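Local coordinates for malonyl CoA-acyl carrier protein transacylase (Synechocystis sp. PCC 6803 substr. Kazusa, PDB 4RR5) that transfers the malonyl group from malonyl-CoA to holo-acyl carrier protein, supplying malonyl-ACP for fatty acid biosynthesis, at residues Val19-Thr24 / Glu29-Ala34; Val147-Asn152 / Val158-Val163; Leu107-Gln112 / Ala200-Ala205. All blocks are in the same frame, centred on the assembly; numbering follows the deposited sequence.

Contact 1. Residues Val19-Thr24 / Glu29-Ala34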
ATOM      1  N   VAL A  19      -3.331  -9.870  15.583  1.00 24.60           N
ATOM      2  CA  VAL A  19      -3.168 -10.895  16.608  1.00 25.09           C
ATOM      3  C   VAL A  19      -4.503 -11.467  17.058  1.00 22.64           C
ATOM      4  O   VAL A  19      -4.607 -12.667  17.303  1.00 24.03           O
ATOM      5  CB  VAL A  19      -2.409 -10.379  17.803  1.00 23.68           C
ATOM      6  CG1 VAL A  19      -2.288 -11.466  18.826  1.00 24.17           C
ATOM      7  CG2 VAL A  19      -1.035  -9.937  17.368  1.00 23.31           C
ATOM      8  N   ASP A  20      -5.538 -10.640  17.102  1.00 26.32           N
ATOM      9  CA  ASP A  20      -6.866 -11.144  17.466  1.00 27.03           C
ATOM     10  C   ASP A  20      -7.465 -12.043  16.391  1.00 25.12           C
ATOM     11  O   ASP A  20      -8.446 -12.736  16.648  1.00 27.64           O
ATOM     12  CB  ASP A  20      -7.833 -10.005  17.731  1.00 25.06           C
ATOM     13  CG  ASP A  20      -8.047  -9.149  16.513  1.00 30.37           C
ATOM     14  OD1 ASP A  20      -7.052  -8.870  15.820  1.00 32.01           O
ATOM     15  OD2 ASP A  20      -9.200  -8.768  16.228  1.00 36.03           O
ATOM     16  N   LEU A  21      -6.887 -12.029  15.191  1.00 25.48           N
ATOM     17  CA  LEU A  21      -7.428 -12.814  14.077  1.00 23.41           C
ATOM     18  C   LEU A  21      -7.168 -14.298  14.258  1.00 22.43           C
ATOM     19  O   LEU A  21      -7.824 -15.134  13.641  1.00 20.94           O
ATOM     20  CB  LEU A  21      -6.824 -12.356  12.759  1.00 23.17           C
ATOM     21  CG  LEU A  21      -7.040 -10.882  12.428  1.00 24.82           C
ATOM     22  CD1 LEU A  21      -6.318 -10.552  11.140  1.00 16.99           C
ATOM     23  CD2 LEU A  21      -8.545 -10.560  12.341  1.00 21.78           C
ATOM     24  N   LEU A  22      -6.219 -14.590  15.141  1.00 23.36           N
ATOM     25  CA  LEU A  22      -5.633 -15.912  15.344  1.00 22.70           C
ATOM     26  C   LEU A  22      -6.615 -17.007  15.814  1.00 22.42           C
ATOM     27  O   LEU A  22      -6.343 -18.198  15.702  1.00 22.88           O
ATOM     28  CB  LEU A  22      -4.491 -15.762  16.349  1.00 19.72           C
ATOM     29  CG  LEU A  22      -3.530 -16.925  16.561  1.00 29.38           C
ATOM     30  CD1 LEU A  22      -3.132 -17.577  15.231  1.00 23.61           C
ATOM     31  CD2 LEU A  22      -2.298 -16.396  17.317  1.00 23.90           C
ATOM     32  N   SER A  23      -7.759 -16.608  16.339  1.00 20.37           N
ATOM     33  CA  SER A  23      -8.743 -17.586  16.751  1.00 22.23           C
ATOM     34  C   SER A  23      -9.542 -18.136  15.553  1.00 23.66           C
ATOM     35  O   SER A  23     -10.243 -19.137  15.684  1.00 26.65           O
ATOM     36  CB  SER A  23      -9.673 -16.966  17.798  1.00 25.37           C
ATOM     37  OG  SER A  23     -10.263 -15.770  17.310  1.00 23.73           O
ATOM     38  N   THR A  24      -9.438 -17.498  14.388  1.00 21.23           N
ATOM     39  CA  THR A  24     -10.058 -18.043  13.176  1.00 23.45           C
ATOM     40  C   THR A  24      -9.148 -19.119  12.540  1.00 22.27           C
ATOM     41  O   THR A  24      -7.914 -19.009  12.556  1.00 19.08           O
ATOM     42  CB  THR A  24     -10.377 -16.926  12.114  1.00 27.02           C
ATOM     43  OG1 THR A  24      -9.164 -16.423  11.530  1.00 22.81           O
ATOM     44  CG2 THR A  24     -11.149 -15.761  12.738  1.00 18.30           C
ATOM     45  N   GLU A  29      -4.092 -20.966   9.802  1.00 25.97           N
ATOM     46  CA  GLU A  29      -3.527 -21.604   8.627  1.00 22.06           C
ATOM     47  C   GLU A  29      -2.568 -20.682   7.859  1.00 23.73           C
ATOM     48  O   GLU A  29      -1.385 -20.989   7.710  1.00 26.69           O
ATOM     49  CB  GLU A  29      -4.680 -22.086   7.738  1.00 26.34           C
ATOM     50  CG  GLU A  29      -4.318 -22.470   6.315  1.00 32.20           C
ATOM     51  CD  GLU A  29      -5.552 -22.755   5.456  1.00 44.13           C
ATOM     52  OE1 GLU A  29      -6.667 -22.909   6.010  1.00 44.14           O
ATOM     53  OE2 GLU A  29      -5.409 -22.824   4.215  1.00 56.54           O
ATOM     54  N   LYS A  30      -3.056 -19.537   7.401  1.00 23.76           N
ATOM     55  CA  LYS A  30      -2.207 -18.638   6.623  1.00 26.89           C
ATOM     56  C   LYS A  30      -0.984 -18.126   7.390  1.00 24.91           C
ATOM     57  O   LYS A  30       0.079 -17.926   6.799  1.00 24.75           O
ATOM     58  CB  LYS A  30      -3.021 -17.459   6.107  1.00 23.98           C
ATOM     59  CG  LYS A  30      -3.969 -17.865   5.040  1.00 24.63           C
ATOM     60  CD  LYS A  30      -4.169 -16.758   4.046  1.00 30.39           C
ATOM     61  CE  LYS A  30      -4.763 -17.340   2.778  1.00 30.06           C
ATOM     62  NZ  LYS A  30      -5.931 -18.206   3.135  1.00 37.17           N
ATOM     63  N   TYR A  31      -1.129 -17.924   8.692  1.00 20.57           N
ATOM     64  CA  TYR A  31       0.013 -17.561   9.517  1.00 23.74           C
ATOM     65  C   TYR A  31       1.074 -18.638   9.464  1.00 23.38           C
ATOM     66  O   TYR A  31       2.259 -18.328   9.438  1.00 23.92           O
ATOM     67  CB  TYR A  31      -0.400 -17.319  10.979  1.00 21.69           C
ATOM     68  CG  TYR A  31      -0.983 -15.941  11.239  1.00 20.97           C
ATOM     69  CD1 TYR A  31      -0.506 -14.826  10.556  1.00 16.72           C
ATOM     70  CD2 TYR A  31      -2.024 -15.761  12.154  1.00 19.77           C
ATOM     71  CE1 TYR A  31      -1.040 -13.568  10.786  1.00 21.94           C
ATOM     72  CE2 TYR A  31      -2.568 -14.500  12.390  1.00 20.58           C
ATOM     73  CZ  TYR A  31      -2.073 -13.403  11.701  1.00 22.61           C
ATOM     74  OH  TYR A  31      -2.610 -12.141  11.914  1.00 19.96           O
ATOM     75  N   GLN A  32       0.648 -19.901   9.456  1.00 28.02           N
ATOM     76  CA  GLN A  32       1.593 -21.023   9.435  1.00 29.95           C
ATOM     77  C   GLN A  32       2.261 -21.117   8.076  1.00 29.54           C
ATOM     78  O   GLN A  32       3.468 -21.338   7.997  1.00 30.16           O
ATOM     79  CB  GLN A  32       0.900 -22.345   9.787  1.00 31.16           C
ATOM     80  CG  GLN A  32       0.693 -22.543  11.288  1.00 34.76           C
ATOM     81  CD  GLN A  32      -0.327 -23.631  11.625  1.00 43.76           C
ATOM     82  OE1 GLN A  32      -0.819 -24.350  10.745  1.00 49.25           O
ATOM     83  NE2 GLN A  32      -0.652 -23.752  12.906  1.00 41.10           N
ATOM     84  N   GLN A  33       1.473 -20.941   7.016  1.00 27.05           N
ATOM     85  CA  GLN A  33       2.013 -20.790   5.671  1.00 27.33           C
ATOM     86  C   GLN A  33       3.027 -19.657   5.588  1.00 32.80           C
ATOM     87  O   GLN A  33       4.097 -19.825   5.005  1.00 32.92           O
ATOM     88  CB  GLN A  33       0.910 -20.522   4.662  1.00 29.40           C
ATOM     89  CG  GLN A  33      -0.064 -21.638   4.472  1.00 31.43           C
ATOM     90  CD  GLN A  33      -1.065 -21.302   3.390  1.00 39.17           C
ATOM     91  OE1 GLN A  33      -2.280 -21.425   3.586  1.00 36.57           O
ATOM     92  NE2 GLN A  33      -0.559 -20.861   2.235  1.00 36.98           N
ATOM     93  N   ALA A  34       2.683 -18.494   6.139  1.00 23.50           N
ATOM     94  CA  ALA A  34       3.615 -17.378   6.113  1.00 24.80           C
ATOM     95  C   ALA A  34       4.885 -17.732   6.874  1.00 28.47           C
ATOM     96  O   ALA A  34       5.979 -17.341   6.473  1.00 30.98           O
ATOM     97  CB  ALA A  34       2.986 -16.124   6.686  1.00 24.57           C
TER

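Contact 2. Residues Val147-Asn152 / Val158-Val163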
ATOM      1  N   VAL A 147      11.189  14.229  -6.053  1.00 40.84           N
ATOM      2  CA  VAL A 147      10.022  13.940  -6.878  1.00 33.96           C
ATOM      3  C   VAL A 147       8.778  13.682  -6.009  1.00 32.80           C
ATOM      4  O   VAL A 147       8.883  13.492  -4.795  1.00 30.46           O
ATOM      5  CB  VAL A 147      10.282  12.724  -7.795  1.00 31.82           C
ATOM      6  CG1 VAL A 147      10.088  11.421  -7.031  1.00 24.95           C
ATOM      7  CG2 VAL A 147       9.387  12.775  -9.037  1.00 30.49           C
ATOM      8  N   LEU A 148       7.604  13.695  -6.630  1.00 30.20           N
ATOM      9  CA  LEU A 148       6.377  13.379  -5.925  1.00 27.81           C
ATOM     10  C   LEU A 148       6.151  11.866  -5.963  1.00 29.89           C
ATOM     11  O   LEU A 148       6.122  11.258  -7.033  1.00 32.04           O
ATOM     12  CB  LEU A 148       5.196  14.134  -6.526  1.00 24.41           C
ATOM     13  CG  LEU A 148       3.971  14.237  -5.614  1.00 33.83           C
ATOM     14  CD1 LEU A 148       3.367  15.615  -5.646  1.00 33.81           C
ATOM     15  CD2 LEU A 148       2.937  13.216  -6.036  1.00 35.31           C
ATOM     16  N   ALA A 149       6.002  11.272  -4.783  1.00 26.19           N
ATOM     17  CA  ALA A 149       6.007   9.821  -4.613  1.00 29.52           C
ATOM     18  C   ALA A 149       4.619   9.282  -4.279  1.00 29.17           C
ATOM     19  O   ALA A 149       4.230   8.205  -4.730  1.00 29.67           O
ATOM     20  CB  ALA A 149       7.012   9.422  -3.517  1.00 26.00           C
ATOM     21  N   ASN A 150       3.887  10.026  -3.461  1.00 25.71           N
ATOM     22  CA  ASN A 150       2.479   9.753  -3.237  1.00 26.79           C
ATOM     23  C   ASN A 150       1.683  10.982  -3.581  1.00 30.73           C
ATOM     24  O   ASN A 150       2.056  12.092  -3.185  1.00 27.36           O
ATOM     25  CB  ASN A 150       2.171   9.388  -1.780  1.00 26.09           C
ATOM     26  CG  ASN A 150       2.846   8.121  -1.320  1.00 24.54           C
ATOM     27  OD1 ASN A 150       3.564   7.456  -2.077  1.00 29.73           O
ATOM     28  ND2 ASN A 150       2.647   7.791  -0.046  1.00 24.63           N
ATOM     29  N   ASP A 151       0.581  10.787  -4.296  1.00 27.54           N
ATOM     30  CA  ASP A 151      -0.445  11.812  -4.363  1.00 26.01           C
ATOM     31  C   ASP A 151      -1.666  11.250  -3.657  1.00 26.41           C
ATOM     32  O   ASP A 151      -2.431  10.473  -4.230  1.00 29.64           O
ATOM     33  CB  ASP A 151      -0.750  12.192  -5.806  1.00 26.92           C
ATOM     34  CG  ASP A 151      -1.945  13.117  -5.926  1.00 31.60           C
ATOM     35  OD1 ASP A 151      -2.172  13.937  -5.021  1.00 35.82           O
ATOM     36  OD2 ASP A 151      -2.669  13.022  -6.932  1.00 35.35           O
ATOM     37  N   ASN A 152      -1.846  11.644  -2.403  1.00 27.66           N
ATOM     38  CA  ASN A 152      -2.793  10.964  -1.527  1.00 27.79           C
ATOM     39  C   ASN A 152      -4.169  11.632  -1.382  1.00 29.20           C
ATOM     40  O   ASN A 152      -5.200  10.976  -1.522  1.00 33.43           O
ATOM     41  CB  ASN A 152      -2.150  10.797  -0.153  1.00 29.40           C
ATOM     42  CG  ASN A 152      -1.037   9.772  -0.158  1.00 25.29           C
ATOM     43  OD1 ASN A 152      -1.092   8.790  -0.905  1.00 21.51           O
ATOM     44  ND2 ASN A 152      -0.013   9.992   0.677  1.00 27.55           N
ATOM     45  N   VAL A 158       3.288  13.031  -0.606  1.00 32.64           N
ATOM     46  CA  VAL A 158       4.571  12.605  -0.092  1.00 28.72           C
ATOM     47  C   VAL A 158       5.624  12.842  -1.159  1.00 27.09           C
ATOM     48  O   VAL A 158       5.457  12.422  -2.295  1.00 29.71           O
ATOM     49  CB  VAL A 158       4.546  11.136   0.307  1.00 29.93           C
ATOM     50  CG1 VAL A 158       5.960  10.602   0.460  1.00 27.32           C
ATOM     51  CG2 VAL A 158       3.732  10.967   1.592  1.00 28.18           C
ATOM     52  N   ILE A 159       6.692  13.544  -0.809  1.00 29.84           N
ATOM     53  CA  ILE A 159       7.794  13.730  -1.742  1.00 31.99           C
ATOM     54  C   ILE A 159       8.926  12.768  -1.400  1.00 31.09           C
ATOM     55  O   ILE A 159       8.991  12.256  -0.287  1.00 28.57           O
ATOM     56  CB  ILE A 159       8.316  15.177  -1.746  1.00 33.50           C
ATOM     57  CG1 ILE A 159       8.719  15.622  -0.345  1.00 32.83           C
ATOM     58  CG2 ILE A 159       7.270  16.117  -2.312  1.00 30.84           C
ATOM     59  CD1 ILE A 159       9.268  17.017  -0.334  1.00 44.89           C
ATOM     60  N   SER A 160       9.798  12.514  -2.369  1.00 28.06           N
ATOM     61  CA  SER A 160      10.830  11.495  -2.226  1.00 34.44           C
ATOM     62  C   SER A 160      12.123  11.954  -2.880  1.00 41.55           C
ATOM     63  O   SER A 160      12.095  12.650  -3.893  1.00 39.14           O
ATOM     64  CB  SER A 160      10.368  10.169  -2.848  1.00 33.54           C
ATOM     65  OG  SER A 160      11.317   9.127  -2.671  1.00 26.58           O
ATOM     66  N   GLY A 161      13.260  11.568  -2.310  1.00 43.88           N
ATOM     67  CA  GLY A 161      14.529  11.901  -2.927  1.00 44.70           C
ATOM     68  C   GLY A 161      15.699  11.993  -1.972  1.00 45.64           C
ATOM     69  O   GLY A 161      15.713  11.350  -0.914  1.00 43.48           O
ATOM     70  N   THR A 162      16.690  12.791  -2.361  1.00 44.88           N
ATOM     71  CA  THR A 162      17.897  12.962  -1.558  1.00 54.48           C
ATOM     72  C   THR A 162      17.539  13.618  -0.230  1.00 50.88           C
ATOM     73  O   THR A 162      16.554  14.361  -0.147  1.00 42.69           O
ATOM     74  CB  THR A 162      18.966  13.808  -2.300  1.00 47.71           C
ATOM     75  OG1 THR A 162      18.482  15.143  -2.504  1.00 44.89           O
ATOM     76  CG2 THR A 162      19.298  13.177  -3.645  1.00 45.62           C
ATOM     77  N   VAL A 163      18.320  13.323   0.809  1.00 52.96           N
ATOM     78  CA  VAL A 163      18.094  13.926   2.125  1.00 54.93           C
ATOM     79  C   VAL A 163      18.139  15.447   2.045  1.00 55.61           C
ATOM     80  O   VAL A 163      17.199  16.134   2.473  1.00 52.48           O
ATOM     81  CB  VAL A 163      19.129  13.459   3.166  1.00 57.70           C
ATOM     82  CG1 VAL A 163      18.954  14.240   4.471  1.00 52.97           C
ATOM     83  CG2 VAL A 163      19.006  11.951   3.411  1.00 51.05           C
TER

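Contact 3. Residues Leu107-Gln112 / Ala200-Ala205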
ATOM      1  N   LEU A 107       3.315 -13.617  -1.166  1.00 21.37           N
ATOM      2  CA  LEU A 107       4.166 -13.411  -0.008  1.00 19.50           C
ATOM      3  C   LEU A 107       5.627 -13.452  -0.430  1.00 21.37           C
ATOM      4  O   LEU A 107       6.429 -12.639   0.021  1.00 18.59           O
ATOM      5  CB  LEU A 107       3.879 -14.461   1.073  1.00 21.94           C
ATOM      6  CG  LEU A 107       4.633 -14.285   2.396  1.00 23.54           C
ATOM      7  CD1 LEU A 107       4.636 -12.825   2.852  1.00 18.80           C
ATOM      8  CD2 LEU A 107       4.006 -15.150   3.456  1.00 21.23           C
ATOM      9  N   GLN A 108       5.976 -14.380  -1.318  1.00 21.71           N
ATOM     10  CA  GLN A 108       7.355 -14.442  -1.798  1.00 24.79           C
ATOM     11  C   GLN A 108       7.750 -13.147  -2.535  1.00 24.98           C
ATOM     12  O   GLN A 108       8.845 -12.614  -2.317  1.00 23.89           O
ATOM     13  CB  GLN A 108       7.570 -15.664  -2.694  1.00 29.66           C
ATOM     14  CG  GLN A 108       9.059 -15.963  -2.974  1.00 34.10           C
ATOM     15  CD  GLN A 108       9.918 -16.129  -1.701  1.00 31.71           C
ATOM     16  OE1 GLN A 108      11.008 -15.552  -1.595  1.00 31.98           O
ATOM     17  NE2 GLN A 108       9.440 -16.933  -0.756  1.00 22.91           N
ATOM     18  N   LEU A 109       6.851 -12.625  -3.371  1.00 19.12           N
ATOM     19  CA  LEU A 109       7.079 -11.331  -4.018  1.00 23.12           C
ATOM     20  C   LEU A 109       7.273 -10.207  -3.009  1.00 24.50           C
ATOM     21  O   LEU A 109       8.214  -9.418  -3.114  1.00 26.73           O
ATOM     22  CB  LEU A 109       5.919 -10.988  -4.959  1.00 24.86           C
ATOM     23  CG  LEU A 109       5.845 -11.902  -6.179  1.00 26.03           C
ATOM     24  CD1 LEU A 109       4.561 -11.697  -6.930  1.00 25.75           C
ATOM     25  CD2 LEU A 109       7.052 -11.616  -7.063  1.00 27.52           C
ATOM     26  N   VAL A 110       6.382 -10.134  -2.024  1.00 25.74           N
ATOM     27  CA  VAL A 110       6.452  -9.088  -1.026  1.00 19.15           C
ATOM     28  C   VAL A 110       7.756  -9.182  -0.244  1.00 23.73           C
ATOM     29  O   VAL A 110       8.421  -8.170   0.024  1.00 26.01           O
ATOM     30  CB  VAL A 110       5.261  -9.173  -0.096  1.00 20.55           C
ATOM     31  CG1 VAL A 110       5.510  -8.361   1.173  1.00 18.14           C
ATOM     32  CG2 VAL A 110       4.009  -8.695  -0.832  1.00 18.92           C
ATOM     33  N   LYS A 111       8.141 -10.408   0.087  1.00 23.24           N
ATOM     34  CA  LYS A 111       9.365 -10.651   0.835  1.00 22.84           C
ATOM     35  C   LYS A 111      10.568 -10.108   0.090  1.00 25.42           C
ATOM     36  O   LYS A 111      11.419  -9.435   0.670  1.00 27.75           O
ATOM     37  CB  LYS A 111       9.524 -12.141   1.093  1.00 26.19           C
ATOM     38  CG  LYS A 111      10.745 -12.570   1.863  1.00 25.56           C
ATOM     39  CD  LYS A 111      10.652 -14.094   2.044  1.00 28.38           C
ATOM     40  CE  LYS A 111      11.745 -14.646   2.926  1.00 34.77           C
ATOM     41  NZ  LYS A 111      13.048 -14.574   2.230  1.00 42.18           N
ATOM     42  N   GLN A 112      10.633 -10.397  -1.204  1.00 28.63           N
ATOM     43  CA  GLN A 112      11.750  -9.931  -2.011  1.00 31.36           C
ATOM     44  C   GLN A 112      11.670  -8.425  -2.179  1.00 28.41           C
ATOM     45  O   GLN A 112      12.671  -7.730  -2.010  1.00 30.70           O
ATOM     46  CB  GLN A 112      11.779 -10.620  -3.373  1.00 31.20           C
ATOM     47  CG  GLN A 112      12.931 -10.156  -4.257  1.00 39.63           C
ATOM     48  CD  GLN A 112      13.048 -10.972  -5.533  1.00 44.28           C
ATOM     49  OE1 GLN A 112      12.458 -12.050  -5.640  1.00 44.03           O
ATOM     50  NE2 GLN A 112      13.810 -10.460  -6.511  1.00 37.07           N
ATOM     51  N   ALA A 200      12.243  -6.715 -10.902  1.00 41.54           N
ATOM     52  CA  ALA A 200      11.426  -6.792 -12.120  1.00 41.20           C
ATOM     53  C   ALA A 200      11.704  -8.053 -12.926  1.00 34.75           C
ATOM     54  O   ALA A 200      10.787  -8.640 -13.494  1.00 33.84           O
ATOM     55  CB  ALA A 200      11.649  -5.565 -12.993  1.00 39.56           C
ATOM     56  N   GLN A 201      12.974  -8.439 -13.000  1.00 38.69           N
ATOM     57  CA  GLN A 201      13.350  -9.714 -13.599  1.00 43.46           C
ATOM     58  C   GLN A 201      12.555 -10.841 -12.925  1.00 43.92           C
ATOM     59  O   GLN A 201      11.922 -11.649 -13.596  1.00 41.16           O
ATOM     60  CB  GLN A 201      14.868  -9.948 -13.489  1.00 48.43           C
ATOM     61  CG  GLN A 201      15.669  -9.448 -14.710  1.00 51.17           C
ATOM     62  CD  GLN A 201      17.155  -9.165 -14.420  1.00 61.71           C
ATOM     63  OE1 GLN A 201      17.731  -9.677 -13.456  1.00 59.96           O
ATOM     64  NE2 GLN A 201      17.773  -8.338 -15.264  1.00 60.45           N
ATOM     65  N   THR A 202      12.562 -10.865 -11.594  1.00 45.60           N
ATOM     66  CA  THR A 202      11.747 -11.814 -10.828  1.00 39.79           C
ATOM     67  C   THR A 202      10.243 -11.727 -11.150  1.00 40.82           C
ATOM     68  O   THR A 202       9.563 -12.753 -11.327  1.00 33.60           O
ATOM     69  CB  THR A 202      11.946 -11.597  -9.309  1.00 43.23           C
ATOM     70  OG1 THR A 202      13.221 -12.121  -8.909  1.00 42.82           O
ATOM     71  CG2 THR A 202      10.827 -12.264  -8.500  1.00 37.02           C
ATOM     72  N   LEU A 203       9.727 -10.502 -11.222  1.00 39.68           N
ATOM     73  CA  LEU A 203       8.295 -10.298 -11.431  1.00 35.03           C
ATOM     74  C   LEU A 203       7.814 -10.781 -12.798  1.00 39.93           C
ATOM     75  O   LEU A 203       6.770 -11.434 -12.886  1.00 43.21           O
ATOM     76  CB  LEU A 203       7.927  -8.826 -11.254  1.00 34.64           C
ATOM     77  CG  LEU A 203       7.189  -8.452  -9.965  1.00 36.63           C
ATOM     78  CD1 LEU A 203       6.834  -6.963  -9.922  1.00 29.46           C
ATOM     79  CD2 LEU A 203       5.943  -9.295  -9.794  1.00 35.80           C
ATOM     80  N   THR A 204       8.556 -10.464 -13.860  1.00 41.18           N
ATOM     81  CA  THR A 204       8.141 -10.861 -15.214  1.00 37.21           C
ATOM     82  C   THR A 204       8.050 -12.379 -15.415  1.00 35.52           C
ATOM     83  O   THR A 204       7.260 -12.826 -16.244  1.00 41.87           O
ATOM     84  CB  THR A 204       9.076 -10.262 -16.308  1.00 35.91           C
ATOM     85  OG1 THR A 204      10.367 -10.001 -15.757  1.00 41.76           O
ATOM     86  CG2 THR A 204       8.514  -8.966 -16.870  1.00 38.78           C
ATOM     87  N   ALA A 205       8.827 -13.159 -14.653  1.00 34.09           N
ATOM     88  CA  ALA A 205       8.828 -14.629 -14.760  1.00 31.00           C
ATOM     89  C   ALA A 205       7.649 -15.255 -14.044  1.00 41.01           C
ATOM     90  O   ALA A 205       7.482 -16.475 -14.036  1.00 51.27           O
ATOM     91  CB  ALA A 205      10.110 -15.205 -14.209  1.00 32.82           C
TER

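Contact 1. Residues Val19-Thr24 / Glu29-Ala34
The ring of Tyr-31 meets Leu-22 at its edge: methyl CD1 of Leu-22 lies near the ring plane, 3.7 Å from CD2 of Tyr-31. Residues of other helices complete the surroundings of the ring, Val-42 and Val-43, which Leu-22 also touches, from helix 42-46 and Ile-66 and Ile-69 from helix 56-76. At the far end of the ring, CD1 of Leu-21 comes within 4.1 Å of OH of Tyr-31, the leucine side chain crossing the tyrosine at about a right angle. That hydroxyl is hydrogen-bonded to the backbone O of Gly-18, just before Val-19, which gives a buried polar group a partner and ties helix 25-38 to the chain that leads into it. In Tyr-31, CG stands anti to the carbonyl carbon (chi1 -81°), and the side chain projects from the helix toward 19-24.

The 3-10 segment 19-21 is followed by Thr-24 at the N-cap position of helix 25-38, and Tyr-31, further along that helix, packs back on the incoming chain. OG1 of Thr-24 is 2.8 Å from O of Leu-21 and donates to it nearly in line with the carbonyl, while N of Thr-24 reaches the same oxygen at 3.0 Å; two donors thus grip one acceptor. The same threonine hydroxyl caps the backbone N of Ala-27.

Contact 2. Residues Val147-Asn152 / Val158-Val163
O of Val-158 accepts from N of Ala-149 at 2.8 Å and from N of Asn-150 at 3.1 Å, the second donor tilted 20° from the carbonyl plane. Two successive residues thus face one: a classic beta bulge in the antiparallel hairpin of strands 146-153 and 156-161, the second and third strands of the ferredoxin-like subdomain characteristic of malonyl-CoA:ACP transacylases. Asn-150 returns the bond, its O taking N of Val-158, and the two side chains lie side by side, their CB atoms 3.6 Å apart. Beyond the bulge, Val-147 and Ser-160 form a hydrogen-bonded pair, with CB of Ser-160 packed 3.5 Å from CB of Ala-149. At Asn-150, an alanine would remove CG and the amide and would probably leave CB and CG2 of Val-158 less covered on that flank.

Farther out, OG of Ser-160 is hydrogen-bonded to O of Phe-187 and OD1 of Asn-152 to NE2 of His-87, joining the hairpin to chain beside Ser-88 and His-188, the probable active-site residues. The side chain of Ala-149 is about 4 Å from that of His-188. The shared carbonyl of Val-158 satisfies two consecutive amides, so the bulge shifts the register without leaving either N-H unpaired.

Contact 3. Residues Leu107-Gln112 / Ala200-Ala205
Thr-202 on helix 193-204 receives the side chain of Gln-112 from helix 103-119, the two approaching from opposite directions. NE2 of Gln-112 donates to OG1 of Thr-202 over 3.0 Å, with an N-H...O angle of 153°. The hydroxyl lies close to the amide plane, 11° out of it, and is therefore well placed for an N-H of that flat group. Gln-112 spans the gap because CG stands opposite the backbone N, the chain staying extended beyond CG. The threonine methyl is engaged as well: CG2 of Thr-202 sits 3.3 Å from OE1 of Gln-112, and one small side chain consequently meets both ends of the amide. The same methyl also approaches Leu-109, the two side chains sliding past each other in opposite directions, with CG2 of Thr-202 4.1 Å from CD2 of Leu-109.

Leu-203, the next residue, adds the leucine-leucine contact. Its CD2 fits against both methyls of Leu-109, 3.8 Å from CD2 and 4.0 Å from CD1 of that residue, and the leucines cross at about a right angle. Tyr-92 of helix 90-97 touches both leucines, while Leu-234 and Ile-235 of helix 227-235 also pack on Leu-203.

One residue on, OG1 of Thr-204 turns back to its own helix and donates to O of Ala-200, which also accepts from N of Thr-204, the two donors arriving from opposite faces of the carbonyl plane.

The axes of the segments 107-112 and 200-204 run nearly antiparallel (171°) with a closest approach of 11.1 Å, so the backbones are well separated and the side chains bridge them. This is side-chain-mediated packing of two antiparallel helices within the acyl transferase domain, with a buried leucine pair bordered by a polar glutamine-threonine bridge.

How the contacts relate
Contacts 1 and 3 meet directly through helix packing: CA of Ala-34 is 3.5 Å from CD2 of Leu-107, although the contact centres lie 23 Å apart. Helix 25-38 thereby connects contact 1 to helix 103-119. Contact 2 stands apart from both, its nearest atoms about 23 Å from contact 1 and about 16 Å from contact 3; contacts 1 and 2 occupy opposite sides of the chain's centre. It is also the closest to the probable catalytic residues: the side chain of Asn-150 is about 6 Å from that of Ser-88, whereas the side chain of Leu-203 in contact 3 is about 12 Å from that of Ser-88.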